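Local coordinates for prolyl 4-hydroxylase alpha subunit Fe(2+) 2OG dioxygenase domain-containing protein (PDB 3W21) that acts as an N-substituted L-amino acid dioxygenase that uses 2-oxoglutarate as co-substrate at a metal centre held by a facial triad, at the 2-oxoglutaric acid site and the interface of chains A and B. Coordinates in Å, arbitrary orientation; residue numbers count along the deposited sequence, not the author numbering. Chains: chain A/B, Putative uncharacterized protein.

Contact 1: the 2-oxoglutaric acid site. Residues chain A 141, 143, 155, 157, 181, 240, 246, 248, 255, 257, 261. With AKG (2-oxoglutaric acid), chain C; ZN (zinc ion), chain D.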
# COMPACT_ATOMS: atom_id res chain seq x y z
N ARG A 141 14.65 -3.22 16.46
CA ARG A 141 15.87 -3.25 15.63
C ARG A 141 16.93 -4.08 16.33
O ARG A 141 17.25 -3.83 17.50
CB ARG A 141 16.35 -1.81 15.29
CG ARG A 141 15.16 -0.97 14.83
CD ARG A 141 15.36 0.28 14.00
NE ARG A 141 15.69 1.42 14.83
CZ ARG A 141 15.11 2.63 14.89
NH1 ARG A 141 14.03 3.01 14.18
NH2 ARG A 141 15.67 3.50 15.72
N TYR A 143 20.90 -5.03 15.99
CA TYR A 143 22.14 -4.75 15.30
C TYR A 143 23.12 -5.82 15.78
O TYR A 143 23.35 -5.93 17.01
CB TYR A 143 22.67 -3.39 15.69
CG TYR A 143 21.78 -2.21 15.37
CD1 TYR A 143 22.00 -1.45 14.22
CD2 TYR A 143 20.74 -1.82 16.22
CE1 TYR A 143 21.23 -0.36 13.90
CE2 TYR A 143 19.94 -0.72 15.91
CZ TYR A 143 20.19 0.01 14.74
OH TYR A 143 19.45 1.12 14.43
N HIS A 155 24.11 8.79 7.71
CA HIS A 155 22.89 9.07 6.96
C HIS A 155 22.11 10.15 7.68
O HIS A 155 22.43 10.48 8.84
CB HIS A 155 22.09 7.77 6.77
CG HIS A 155 21.40 7.36 8.00
ND1 HIS A 155 22.06 6.78 9.03
CD2 HIS A 155 20.07 7.53 8.41
CE1 HIS A 155 21.19 6.57 10.05
NE2 HIS A 155 19.98 7.05 9.67
N ASP A 157 17.64 11.29 8.11
CA ASP A 157 16.30 10.84 7.81
C ASP A 157 15.40 12.07 7.59
O ASP A 157 15.36 12.99 8.48
CB ASP A 157 15.75 10.01 8.94
CG ASP A 157 16.73 8.93 9.44
OD1 ASP A 157 16.72 7.86 8.87
OD2 ASP A 157 17.39 9.07 10.48
N PHE A 181 14.55 6.73 19.69
CA PHE A 181 14.81 5.32 19.89
C PHE A 181 15.15 5.03 21.35
O PHE A 181 15.92 5.74 21.97
CB PHE A 181 15.84 4.74 18.90
CG PHE A 181 17.28 5.25 19.08
CD1 PHE A 181 18.19 4.57 19.92
CD2 PHE A 181 17.73 6.40 18.41
CE1 PHE A 181 19.53 5.02 20.04
CE2 PHE A 181 19.07 6.87 18.56
CZ PHE A 181 19.99 6.17 19.35
N PHE A 240 16.17 13.09 18.74
CA PHE A 240 17.10 13.96 18.01
C PHE A 240 16.53 14.43 16.69
O PHE A 240 15.58 13.82 16.17
CB PHE A 240 18.43 13.21 17.77
CG PHE A 240 18.30 12.03 16.81
CD1 PHE A 240 17.80 10.81 17.25
CD2 PHE A 240 18.74 12.14 15.47
CE1 PHE A 240 17.66 9.72 16.39
CE2 PHE A 240 18.60 11.05 14.62
CZ PHE A 240 18.10 9.85 15.08
N HIS A 246 24.03 11.54 10.92
CA HIS A 246 24.41 10.78 12.11
C HIS A 246 24.78 9.37 11.70
O HIS A 246 24.48 8.94 10.58
CB HIS A 246 23.27 10.73 13.14
CG HIS A 246 21.96 10.25 12.57
ND1 HIS A 246 21.15 11.05 11.85
CD2 HIS A 246 21.33 9.03 12.65
CE1 HIS A 246 20.05 10.37 11.48
NE2 HIS A 246 20.16 9.12 11.95
N ILE A 248 25.61 5.19 13.51
CA ILE A 248 25.75 4.36 14.70
C ILE A 248 27.08 3.59 14.65
O ILE A 248 27.46 3.10 13.59
CB ILE A 248 24.52 3.44 14.89
CG1 ILE A 248 23.45 4.23 15.69
CG2 ILE A 248 24.89 2.19 15.70
CD1 ILE A 248 22.21 4.60 14.92
N ARG A 255 23.13 -5.60 19.85
CA ARG A 255 22.53 -4.35 20.36
C ARG A 255 21.07 -4.37 19.92
O ARG A 255 20.76 -4.73 18.77
CB ARG A 255 23.27 -3.11 19.79
CG ARG A 255 22.80 -1.76 20.38
CD ARG A 255 23.43 -0.51 19.78
NE ARG A 255 22.80 -0.11 18.53
CZ ARG A 255 22.25 1.08 18.26
NH1 ARG A 255 22.27 2.09 19.14
NH2 ARG A 255 21.71 1.27 17.06
N THR A 257 17.36 -2.11 19.91
CA THR A 257 16.62 -0.84 20.06
C THR A 257 15.22 -0.93 19.45
O THR A 257 14.93 -1.87 18.70
CB THR A 257 17.31 0.37 19.37
OG1 THR A 257 17.33 0.15 17.96
CG2 THR A 257 18.75 0.61 19.90
N PHE A 261 9.91 7.72 14.07
CA PHE A 261 10.16 9.10 13.80
C PHE A 261 8.89 9.93 14.00
O PHE A 261 7.79 9.43 13.88
CB PHE A 261 10.62 9.24 12.32
CG PHE A 261 11.96 8.60 12.03
CD1 PHE A 261 13.13 9.37 12.09
CD2 PHE A 261 12.05 7.26 11.67
CE1 PHE A 261 14.35 8.84 11.79
CE2 PHE A 261 13.30 6.69 11.35
CZ PHE A 261 14.45 7.49 11.42
C1 AKG C . 17.56 6.36 13.57
O1 AKG C . 17.29 6.94 12.49
O2 AKG C . 16.83 6.45 14.59
C2 AKG C . 18.81 5.57 13.61
O5 AKG C . 19.81 5.94 12.99
C3 AKG C . 18.88 4.29 14.40
C4 AKG C . 18.97 4.59 15.90
C5 AKG C . 19.07 3.26 16.62
O3 AKG C . 20.11 3.09 17.30
O4 AKG C . 18.16 2.39 16.52
ZN ZN D . 18.69 7.71 11.38
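The His-X-Asp...His facial triad of the 2-oxoglutarate dioxygenases, carried on their double-stranded beta-helix, holds a metal here that in turn grips the co-substrate. A:His155, A:Asp157 and A:His246 supply the triad; the modelled ion is a partly occupied zinc, probably standing in for the iron(II) of the family. Both histidines coordinate through NE2, and A:Asp157 uses one carboxylate oxygen, OD2, 2.1 Å from ZN. The C1 carboxylate of AKG binds through O1 at 1.9 Å from ZN. The 2-oxo oxygen O5 of AKG, on C2, is farther off, 2.6 Å from ZN, a long contact in a loosely modelled shell, so the chelate expected of this family is lopsided and the shell irregular. A:Phe240 lays CE2 over the centre of one face of the A:His246 imidazole, which should limit the turning of that ring.

At the far end the C5 carboxylate meets a polar cluster with its two oxygens treated differently. O4 accepts at least four hydrogen bonds: A:Arg141 approaches side-on, its chain bent at chi3 (-82°), so that NE and NH2 both point at O4 nearly in the guanidinium plane, NH2 at 2.8 Å from O4. The phenol OH of A:Tyr143 and the hydroxyl OG1 of A:Thr257 each reach the same atom. O3 goes to A:Arg255, whose NH2 makes a hydrogen bond and salt bridge with O3, which sits 22° out of the guanidinium plane. The flanking cations should keep this carboxylate ionised. A:Thr257 CG2 over the centre of one face and A:Ile248 CG2 toward the rim of the other pack the A:Arg255 guanidinium and should limit its rotation.

Between the two ends, the methylenes are packed by apolar groups. The methyl CD1 of A:Ile248 comes to 3.4 Å from AKG C3, while AKG C4 sits over the face of the A:Phe181 ring, 3.5 Å from its centroid.

Contact 2: the interface of chains A and B. Residues chain A 127-128, 130-131, 133; chain B 76, 92, 95, 99.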
# COMPACT_ATOMS: atom_id res chain seq x y z
N ILE A 127 -1.28 8.60 4.54
CA ILE A 127 -1.11 9.20 3.22
C ILE A 127 -2.42 9.42 2.52
O ILE A 127 -3.31 8.56 2.57
CB ILE A 127 -0.10 8.43 2.34
CG1 ILE A 127 0.20 9.18 1.02
CG2 ILE A 127 -0.54 7.01 2.12
CD1 ILE A 127 1.36 8.51 0.32
N GLY A 128 -2.49 10.64 2.00
CA GLY A 128 -3.30 11.09 0.88
C GLY A 128 -4.78 11.09 1.12
O GLY A 128 -5.54 10.68 0.24
N ASP A 130 -8.15 10.85 1.18
CA ASP A 130 -9.55 10.70 0.78
C ASP A 130 -9.91 9.46 1.60
O ASP A 130 -10.88 9.45 2.37
CB ASP A 130 -9.72 10.37 -0.72
CG ASP A 130 -8.59 10.94 -1.60
OD1 ASP A 130 -8.68 10.77 -2.84
OD2 ASP A 130 -7.63 11.54 -1.08
N TYR A 131 -9.09 8.43 1.43
CA TYR A 131 -8.96 7.33 2.37
C TYR A 131 -7.64 7.60 3.03
O TYR A 131 -6.68 8.01 2.36
CB TYR A 131 -8.94 5.98 1.65
CG TYR A 131 -10.10 5.85 0.69
CD1 TYR A 131 -11.34 5.35 1.12
CD2 TYR A 131 -9.97 6.27 -0.64
CE1 TYR A 131 -12.41 5.25 0.25
CE2 TYR A 131 -11.04 6.18 -1.52
CZ TYR A 131 -12.26 5.68 -1.08
OH TYR A 131 -13.33 5.59 -1.96
N VAL A 133 -4.61 5.93 4.71
CA VAL A 133 -4.00 4.65 5.06
C VAL A 133 -2.74 4.96 5.83
O VAL A 133 -2.15 5.99 5.59
CB VAL A 133 -3.80 3.71 3.85
CG1 VAL A 133 -5.07 3.64 2.98
CG2 VAL A 133 -2.58 4.08 3.08
N VAL B 76 -10.92 2.39 -4.15
CA VAL B 76 -10.04 2.49 -5.29
C VAL B 76 -9.98 1.15 -6.06
O VAL B 76 -9.73 0.09 -5.46
CB VAL B 76 -8.64 3.00 -4.84
CG1 VAL B 76 -7.68 3.13 -6.03
CG2 VAL B 76 -8.81 4.36 -4.17
N LYS B 92 -1.47 6.74 -5.03
CA LYS B 92 -2.72 6.01 -5.21
C LYS B 92 -2.50 4.52 -4.98
O LYS B 92 -3.39 3.84 -4.55
CB LYS B 92 -3.36 6.28 -6.58
CG LYS B 92 -4.88 6.27 -6.56
CD LYS B 92 -5.46 7.66 -6.21
CE LYS B 92 -6.95 7.65 -6.46
NZ LYS B 92 -7.74 8.06 -5.27
N GLU B 95 -2.70 3.99 -1.27
CA GLU B 95 -4.09 3.96 -0.88
C GLU B 95 -4.77 2.66 -1.25
O GLU B 95 -5.55 2.15 -0.45
CB GLU B 95 -4.89 5.08 -1.55
CG GLU B 95 -4.66 6.46 -0.99
CD GLU B 95 -5.53 7.43 -1.73
OE1 GLU B 95 -5.24 7.68 -2.92
OE2 GLU B 95 -6.54 7.88 -1.14
N ILE B 99 -6.10 0.01 1.57
CA ILE B 99 -7.53 -0.31 1.69
C ILE B 99 -7.73 -1.80 1.61
O ILE B 99 -8.50 -2.38 2.37
CB ILE B 99 -8.35 0.40 0.59
CG1 ILE B 99 -8.35 1.92 0.81
CG2 ILE B 99 -9.78 -0.14 0.43
CD1 ILE B 99 -8.89 2.38 2.14
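B:Glu95 sets CG anti to its own carbonyl carbon (chi1 -75°) and continues extended (chi2 -179°), so its carboxylate projects from the helix of chain B tip-first towards a loop of chain A. A:Tyr131 has its CG likewise anti to the carbonyl carbon (chi1 -51°), which turns an edge of the ring toward this carboxylate.

The carboxylate oxygen OE2 of B:Glu95 lies in the plane of the A:Tyr131 ring, at its edge, with CD2 of the tyrosine 3.8 Å from OE2. The two side chains cross at about a right angle. OE2 also faces backbone carbonyls, 3.3 Å from A:Gly128 O and slightly farther from A:Tyr131 O. No hydrogen bond is formed across this patch, and the crowding of acceptors could raise the proton affinity of the glutamate. On its own side, B:Lys92 may partly offset the negative charge of the carboxylate: its chain, bent at chi2 and chi4, brings the ammonium NZ to 3.4 Å from the other carboxylate oxygen, B:Glu95 OE1, in a weak hydrogen bond and salt bridge. The same NZ reaches across to A:Asp130 OD1 at 3.8 Å, a loose salt bridge to a poorly ordered side chain.

Apolar packing flanks the charged group. B:Ile99, one turn further along the helix, puts its terminal methyl CD1 3.6 Å from A:Tyr131 CB, at the root of the ring, while B:Val76 CG2 touches the ring rim at CE2, 3.9 Å away. Next to B:Ile99, A:Val133 CG1 rests 4.0 Å from B:Glu95 CA. The tyrosine thus meets chain B at two places, B:Ile99 at its root and B:Val76 at its rim.

This patch is part of a two-fold homodimer interface, which the interchain disulfide of this protein supports. In the fold, helix 87-107 of chain B docks against the loop of chain A that joins strands 126-127 and 133-134, and the two-fold axis repeats the contact with the chains exchanged.

About 29 Å separates the C-alpha centres of contact 1 and contact 2, and they have no residue in common. Chain A nevertheless supplies strand 139-143 to contact 1 only a few residues after the segment 127-133 that chain B meets in contact 2, so the co-substrate pocket and the subunit boundary are close in sequence. Contact 1 lies wholly within one chain; each subunit therefore carries its own metal and 2-oxoglutarate. An interchain disulfide at B:Cys101, within the helix range used by contact 2, supports a real dimer, although the structure alone shows no coupling between pairing and catalysis.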